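Local coordinates for putative hydrolase (Agrobacterium vitis, PDB 3LLC), which probably hydrolyses fatty-acyl thioesters on proteins and acyl-glucuronide esters, as an alpha/beta hydrolase, at residues C40-G45 with V111-G116; I119-I124 with S138-I143. One frame throughout, in Å; residues are numbered along the deposited sequence.

Contact 1. Residues C40-G45 with V111-G116; sequences CIWLGG and VGSSMG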
ATOM      1  N   CYS A  40     -11.358  -1.350  -7.688  1.00 20.33           N
ATOM      2  CA  CYS A  40     -10.121  -0.701  -7.269  1.00 19.81           C
ATOM      3  C   CYS A  40      -9.967  -0.757  -5.740  1.00 19.96           C
ATOM      4  O   CYS A  40     -10.879  -0.338  -5.001  1.00 23.48           O
ATOM      5  CB  CYS A  40     -10.130   0.751  -7.741  1.00 20.30           C
ATOM      6  SG  CYS A  40     -10.249   1.034  -9.534  1.00 27.25           S
ATOM      7  N   ILE A  41      -8.832  -1.270  -5.286  1.00 19.85           N
ATOM      8  CA  ILE A  41      -8.544  -1.331  -3.838  0.50 19.23           C
ATOM      9  C   ILE A  41      -7.363  -0.455  -3.486  1.00 19.81           C
ATOM     10  O   ILE A  41      -6.246  -0.577  -4.024  1.00 20.97           O
ATOM     11  CB  ILE A  41      -8.326  -2.765  -3.250  0.50 20.55           C
ATOM     12  CG1 ILE A  41      -8.178  -2.690  -1.718  0.50 19.49           C
ATOM     13  CG2 ILE A  41      -7.126  -3.421  -3.842  0.50 20.61           C
ATOM     14  CD1 ILE A  41      -8.409  -4.013  -0.996  0.50 21.56           C
ATOM     15  N   TRP A  42      -7.652   0.477  -2.595  1.00 20.57           N
ATOM     16  CA  TRP A  42      -6.649   1.388  -2.048  1.00 21.16           C
ATOM     17  C   TRP A  42      -5.810   0.693  -0.977  1.00 21.14           C
ATOM     18  O   TRP A  42      -6.352   0.054  -0.074  1.00 22.32           O
ATOM     19  CB  TRP A  42      -7.346   2.630  -1.440  1.00 20.82           C
ATOM     20  CG  TRP A  42      -6.328   3.656  -0.886  1.00 22.43           C
ATOM     21  CD1 TRP A  42      -6.062   3.934   0.455  1.00 23.65           C
ATOM     22  CD2 TRP A  42      -5.447   4.505  -1.646  1.00 23.47           C
ATOM     23  NE1 TRP A  42      -5.078   4.878   0.542  1.00 20.88           N
ATOM     24  CE2 TRP A  42      -4.664   5.238  -0.713  1.00 22.06           C
ATOM     25  CE3 TRP A  42      -5.225   4.711  -3.023  1.00 22.31           C
ATOM     26  CZ2 TRP A  42      -3.705   6.183  -1.114  1.00 27.84           C
ATOM     27  CZ3 TRP A  42      -4.243   5.637  -3.422  1.00 28.88           C
ATOM     28  CH2 TRP A  42      -3.507   6.369  -2.456  1.00 27.76           C
ATOM     29  N   LEU A  43      -4.483   0.822  -1.068  1.00 20.03           N
ATOM     30  CA  LEU A  43      -3.571   0.393  -0.011  0.50 20.97           C
ATOM     31  C   LEU A  43      -2.716   1.609   0.353  1.00 21.67           C
ATOM     32  O   LEU A  43      -1.859   2.015  -0.435  1.00 20.76           O
ATOM     33  CB  LEU A  43      -2.688  -0.764  -0.486  0.50 21.27           C
ATOM     34  CG  LEU A  43      -3.438  -2.033  -0.942  0.50 21.51           C
ATOM     35  CD1 LEU A  43      -2.519  -2.970  -1.774  0.50 21.91           C
ATOM     36  CD2 LEU A  43      -4.059  -2.775   0.268  0.50 17.05           C
ATOM     37  N   GLY A  44      -2.955   2.181   1.528  1.00 23.00           N
ATOM     38  CA  GLY A  44      -2.306   3.447   1.899  1.00 23.33           C
ATOM     39  C   GLY A  44      -0.910   3.376   2.512  1.00 21.96           C
ATOM     40  O   GLY A  44      -0.351   2.287   2.742  1.00 21.70           O
ATOM     41  N   GLY A  45      -0.335   4.561   2.748  1.00 23.78           N
ATOM     42  CA  GLY A  45       0.992   4.684   3.395  1.00 25.49           C
ATOM     43  C   GLY A  45       1.005   4.482   4.916  1.00 25.05           C
ATOM     44  O   GLY A  45      -0.037   4.423   5.582  1.00 25.20           O
ATOM     45  N   VAL A 111      -4.131  -0.331  -5.955  1.00 20.87           N
ATOM     46  CA  VAL A 111      -3.587   0.998  -6.036  1.00 19.16           C
ATOM     47  C   VAL A 111      -2.861   1.265  -4.715  1.00 22.93           C
ATOM     48  O   VAL A 111      -3.510   1.495  -3.673  1.00 23.18           O
ATOM     49  CB  VAL A 111      -4.722   2.056  -6.265  1.00 20.76           C
ATOM     50  CG1 VAL A 111      -4.071   3.433  -6.508  1.00 21.94           C
ATOM     51  CG2 VAL A 111      -5.650   1.656  -7.486  1.00 21.11           C
ATOM     52  N   GLY A 112      -1.529   1.190  -4.742  1.00 22.89           N
ATOM     53  CA  GLY A 112      -0.691   1.168  -3.520  1.00 22.66           C
ATOM     54  C   GLY A 112       0.216   2.375  -3.438  1.00 24.41           C
ATOM     55  O   GLY A 112       1.004   2.621  -4.354  1.00 24.95           O
ATOM     56  N   SER A 113       0.122   3.102  -2.324  1.00 23.58           N
ATOM     57  CA  SER A 113       0.897   4.322  -2.077  1.00 24.70           C
ATOM     58  C   SER A 113       1.927   4.073  -0.959  1.00 25.01           C
ATOM     59  O   SER A 113       1.565   3.643   0.161  1.00 22.71           O
ATOM     60  CB  SER A 113      -0.037   5.451  -1.636  1.00 28.91           C
ATOM     61  OG  SER A 113       0.730   6.610  -1.322  1.00 30.66           O
ATOM     62  N   SER A 114       3.199   4.307  -1.289  1.00 24.56           N
ATOM     63  CA  SER A 114       4.322   4.227  -0.355  1.00 24.18           C
ATOM     64  C   SER A 114       4.428   2.836   0.312  1.00 24.67           C
ATOM     65  O   SER A 114       4.619   1.828  -0.403  1.00 24.22           O
ATOM     66  CB  SER A 114       4.247   5.432   0.608  1.00 27.19           C
ATOM     67  OG  SER A 114       5.483   5.602   1.255  1.00 33.45           O
HETATM   68  N   MSE A 115       4.249   2.710   1.627  1.00 22.10           N
HETATM   69  CA  MSE A 115       4.207   1.356   2.243  1.00 23.35           C
HETATM   70  C   MSE A 115       3.141   0.472   1.570  1.00 23.60           C
HETATM   71  O   MSE A 115       3.298  -0.744   1.499  1.00 22.86           O
HETATM   72  CB  MSE A 115       3.952   1.432   3.754  1.00 23.98           C
HETATM   73  CG  MSE A 115       3.724   0.100   4.430  1.00 27.36           C
HETATM   74 SE   MSE A 115       3.355   0.218   6.329  0.75 23.03          SE
HETATM   75  CE  MSE A 115       1.475   0.605   6.291  1.00 24.12           C
ATOM     76  N   GLY A 116       2.046   1.079   1.115  1.00 22.35           N
ATOM     77  CA  GLY A 116       0.961   0.337   0.483  1.00 22.93           C
ATOM     78  C   GLY A 116       1.400  -0.352  -0.818  1.00 21.12           C
ATOM     79  O   GLY A 116       0.818  -1.363  -1.221  1.00 22.87           O
TER
HETATM   80  O   HOH W   1      -1.169   7.322   1.462  1.00 25.36           O

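Contact 2. Residues I119-I124 with S138-I143; sequences IALRLI and SGMVLI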
ATOM      1  N   ILE A 119       2.972  -3.580   0.341  1.00 22.12           N
ATOM      2  CA  ILE A 119       1.907  -4.521   0.690  0.50 21.42           C
ATOM      3  C   ILE A 119       1.215  -5.038  -0.597  1.00 22.72           C
ATOM      4  O   ILE A 119       0.914  -6.230  -0.683  1.00 22.76           O
ATOM      5  CB  ILE A 119       0.936  -3.920   1.760  0.50 21.72           C
ATOM      6  CG1 ILE A 119       1.712  -3.651   3.067  0.50 22.44           C
ATOM      7  CG2 ILE A 119      -0.272  -4.856   2.038  0.50 19.47           C
ATOM      8  CD1 ILE A 119       0.927  -2.864   4.104  0.50 16.31           C
ATOM      9  N   ALA A 120       1.028  -4.178  -1.600  1.00 21.75           N
ATOM     10  CA  ALA A 120       0.459  -4.616  -2.900  1.00 22.93           C
ATOM     11  C   ALA A 120       1.283  -5.720  -3.553  1.00 22.44           C
ATOM     12  O   ALA A 120       0.724  -6.715  -4.054  1.00 22.26           O
ATOM     13  CB  ALA A 120       0.326  -3.422  -3.882  1.00 21.76           C
ATOM     14  N   LEU A 121       2.611  -5.552  -3.546  1.00 21.28           N
ATOM     15  CA  LEU A 121       3.539  -6.565  -4.132  1.00 21.45           C
ATOM     16  C   LEU A 121       3.488  -7.896  -3.364  1.00 22.54           C
ATOM     17  O   LEU A 121       3.437  -8.976  -3.978  1.00 23.08           O
ATOM     18  CB  LEU A 121       4.967  -5.972  -4.182  1.00 22.70           C
ATOM     19  CG  LEU A 121       5.172  -4.801  -5.146  1.00 24.36           C
ATOM     20  CD1 LEU A 121       6.456  -3.973  -4.879  1.00 21.47           C
ATOM     21  CD2 LEU A 121       5.159  -5.362  -6.566  1.00 22.04           C
ATOM     22  N   ARG A 122       3.466  -7.838  -2.025  1.00 20.52           N
ATOM     23  CA  ARG A 122       3.281  -9.058  -1.208  1.00 19.50           C
ATOM     24  C   ARG A 122       1.895  -9.706  -1.460  1.00 20.38           C
ATOM     25  O   ARG A 122       1.770 -10.944  -1.503  1.00 19.20           O
ATOM     26  CB  ARG A 122       3.449  -8.773   0.304  1.00 19.15           C
ATOM     27  CG  ARG A 122       4.937  -8.535   0.734  1.00 18.85           C
ATOM     28  CD  ARG A 122       5.769  -9.840   0.753  1.00 18.44           C
ATOM     29  NE  ARG A 122       5.240 -10.814   1.695  1.00 19.96           N
ATOM     30  CZ  ARG A 122       4.769 -12.022   1.387  1.00 23.27           C
ATOM     31  NH1 ARG A 122       4.786 -12.486   0.137  1.00 23.27           N
ATOM     32  NH2 ARG A 122       4.301 -12.788   2.346  1.00 22.76           N
ATOM     33  N   LEU A 123       0.863  -8.876  -1.607  1.00 18.90           N
ATOM     34  CA  LEU A 123      -0.515  -9.387  -1.790  1.00 19.85           C
ATOM     35  C   LEU A 123      -0.616 -10.200  -3.059  1.00 19.55           C
ATOM     36  O   LEU A 123      -1.199 -11.289  -3.055  1.00 19.92           O
ATOM     37  CB  LEU A 123      -1.507  -8.209  -1.822  1.00 21.52           C
ATOM     38  CG  LEU A 123      -3.023  -8.406  -1.853  1.00 30.14           C
ATOM     39  CD1 LEU A 123      -3.437  -9.340  -0.768  1.00 32.68           C
ATOM     40  CD2 LEU A 123      -3.714  -7.036  -1.672  1.00 29.41           C
ATOM     41  N   ILE A 124      -0.034  -9.706  -4.145  1.00 20.81           N
ATOM     42  CA  ILE A 124      -0.075 -10.488  -5.408  1.00 21.10           C
ATOM     43  C   ILE A 124       0.646 -11.832  -5.277  1.00 21.37           C
ATOM     44  O   ILE A 124       0.158 -12.863  -5.779  1.00 20.40           O
ATOM     45  CB  ILE A 124       0.382  -9.622  -6.657  1.00 23.35           C
ATOM     46  CG1 ILE A 124       0.075 -10.335  -7.975  1.00 35.97           C
ATOM     47  CG2 ILE A 124       1.884  -9.286  -6.655  1.00 26.21           C
ATOM     48  CD1 ILE A 124      -1.357 -10.232  -8.356  1.00 47.65           C
ATOM     49  N   SER A 138      -5.897  -7.648 -12.086  1.00 21.15           N
ATOM     50  CA  SER A 138      -5.785  -7.278 -13.499  1.00 20.69           C
ATOM     51  C   SER A 138      -4.817  -6.134 -13.776  1.00 18.93           C
ATOM     52  O   SER A 138      -4.482  -5.906 -14.940  1.00 20.54           O
ATOM     53  CB  SER A 138      -7.164  -6.960 -14.094  1.00 23.12           C
ATOM     54  OG  SER A 138      -7.818  -5.963 -13.346  1.00 27.02           O
ATOM     55  N   GLY A 139      -4.370  -5.447 -12.733  1.00 20.14           N
ATOM     56  CA  GLY A 139      -3.381  -4.365 -12.865  1.00 19.73           C
ATOM     57  C   GLY A 139      -3.007  -3.768 -11.523  1.00 21.02           C
ATOM     58  O   GLY A 139      -3.701  -3.988 -10.520  1.00 19.83           O
HETATM   59  N   MSE A 140      -1.908  -3.006 -11.507  1.00 19.71           N
HETATM   60  CA  MSE A 140      -1.412  -2.395 -10.269  0.50 19.31           C
HETATM   61  C   MSE A 140      -0.863  -1.011 -10.607  1.00 22.04           C
HETATM   62  O   MSE A 140      -0.107  -0.837 -11.575  1.00 22.83           O
HETATM   63  CB  MSE A 140      -0.321  -3.259  -9.591  0.50 19.58           C
HETATM   64  CG  MSE A 140      -0.752  -4.695  -9.159  0.50 16.42           C
HETATM   65 SE   MSE A 140       0.812  -5.787  -8.630  0.38 26.54          SE
HETATM   66  CE  MSE A 140       1.994  -4.232  -8.382  0.50 10.21           C
ATOM     67  N   VAL A 141      -1.276  -0.010  -9.809  1.00 19.38           N
ATOM     68  CA  VAL A 141      -0.804   1.368  -9.958  1.00 19.84           C
ATOM     69  C   VAL A 141      -0.098   1.666  -8.615  1.00 20.46           C
ATOM     70  O   VAL A 141      -0.708   1.512  -7.544  1.00 23.36           O
ATOM     71  CB  VAL A 141      -1.932   2.341 -10.241  1.00 20.05           C
ATOM     72  CG1 VAL A 141      -1.385   3.796 -10.207  1.00 22.07           C
ATOM     73  CG2 VAL A 141      -2.634   2.054 -11.633  1.00 19.94           C
ATOM     74  N   LEU A 142       1.193   1.979  -8.664  1.00 18.97           N
ATOM     75  CA  LEU A 142       2.016   2.158  -7.443  1.00 19.33           C
ATOM     76  C   LEU A 142       2.512   3.617  -7.400  1.00 24.08           C
ATOM     77  O   LEU A 142       3.055   4.092  -8.382  1.00 24.87           O
ATOM     78  CB  LEU A 142       3.185   1.184  -7.459  1.00 23.38           C
ATOM     79  CG  LEU A 142       2.847  -0.311  -7.600  1.00 24.39           C
ATOM     80  CD1 LEU A 142       4.137  -1.158  -7.653  1.00 22.54           C
ATOM     81  CD2 LEU A 142       1.945  -0.703  -6.438  1.00 24.27           C
ATOM     82  N   ILE A 143       2.269   4.317  -6.284  1.00 21.36           N
ATOM     83  CA  ILE A 143       2.566   5.745  -6.141  1.00 21.54           C
ATOM     84  C   ILE A 143       3.677   5.865  -5.089  1.00 22.34           C
ATOM     85  O   ILE A 143       3.455   5.514  -3.941  1.00 21.53           O
ATOM     86  CB  ILE A 143       1.310   6.514  -5.689  1.00 23.06           C
ATOM     87  CG1 ILE A 143       0.162   6.304  -6.713  1.00 29.00           C
ATOM     88  CG2 ILE A 143       1.620   8.030  -5.465  1.00 20.67           C
ATOM     89  CD1 ILE A 143      -1.122   5.976  -6.135  1.00 32.54           C
TER

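Contact 1. Residues C40-G45 with V111-G116
The carbonyl oxygen of Leu43 meets three groups of 111-116: it accepts a hydrogen bond from Ser113 N (2.9 Å) and takes CA-H...O contacts from Gly112 CA and, at 3.4 Å, from Gly116 CA. The N-H...O angle of 171° makes the first an almost straight bond, and the donor stands nearly on the line of the C=O bond. Two further backbone bonds, Val111 N to Ile41 O and Leu43 N to Val111 O, set the strands nearly parallel. On the face that carries Trp42 and Val111, Trp42 CG lies anti to the backbone N, which swings the indole over the neighbouring strand; its CZ3 meets Val111 CG1 at 3.8 Å and its CH2 meets Ser113 CB at 3.7 Å. Gly116, having no side chain, brings its CA directly onto Leu43 O, so the helix start lies against the strand end. A water accepts from Gly45 N and is weakly linked to Ser113 OG. Ser114 has a positive phi (57°) with psi -115°, consistent with the strained turn of a nucleophile elbow (GxSxG, Gly112-Ser114-Gly116). Its OG is hydrogen-bonded to His247 NE2 and to a tetraethylene glycol, probably from the crystallisation liquor; the first bond fits a Ser-His-Asp triad completed by Asp217. The bonding between these two strands thus ends at Ser113, one residue before the probable nucleophile, whose turn packs through glycine against strand 40-43.

Contact 2. Residues I119-I124 with S138-I143
Ala120 CB points at the strand and lies 4.1 Å from Leu142 CD2, the aliphatic pair at the centre of a contact that is apolar throughout; no hydrogen bond passes between the segments. Met140, a selenomethionine, makes the remaining apolar contacts, and these belong to one of its two modelled conformers, hence are less certain. In it CG is anti to the carbonyl carbon (chi1 -61°), and the chain runs out extended before bending at chi3 (18°); this carries SE to 4.2 Å from Ile124 CG2 and turns CE toward Leu121, whose CD2 is 3.8 Å from that CE. The side chains of Leu121 and Met140 cross at about a right angle. Met140 and Leu142, two apart on the strand, both direct their CB atoms at the helix, and Ala120 and Ile124, one turn apart, face them. The axes lie 10.2 Å apart at 158°. This is the return half of the beta-alpha-beta unit formed by strand 107-113, helix 115-128 and strand 136-143. Met140 also packs on Leu110 of strand 107-113, Leu123 reaches Leu97 of helix 89-103, and Val141 turns to helix 252-266 across the sheet.

Overall arrangement
Both contacts are buried, with centres 8 Å apart, and they share helix 115-128 and the central sheet, yet they differ in chemistry. Contact 1 joins neighbouring strands chiefly through backbone polar groups, with the Trp42 ring packed against the second strand, and buries 479 Å²; contact 2 lays a helix over a strand through side chains alone and buries 195 Å². Two probable hydrogen bonds join them, each 2.9 Å: Gly112 O to Ile143 N from strand 107-113, and Ser114 N to Ile143 O from the turn after it, both to strand 136-143. Contact 1 thus includes the probable catalytic elbow, whereas contact 2 packs the helix leaving that elbow onto the next strand of this alpha/beta hydrolase fold.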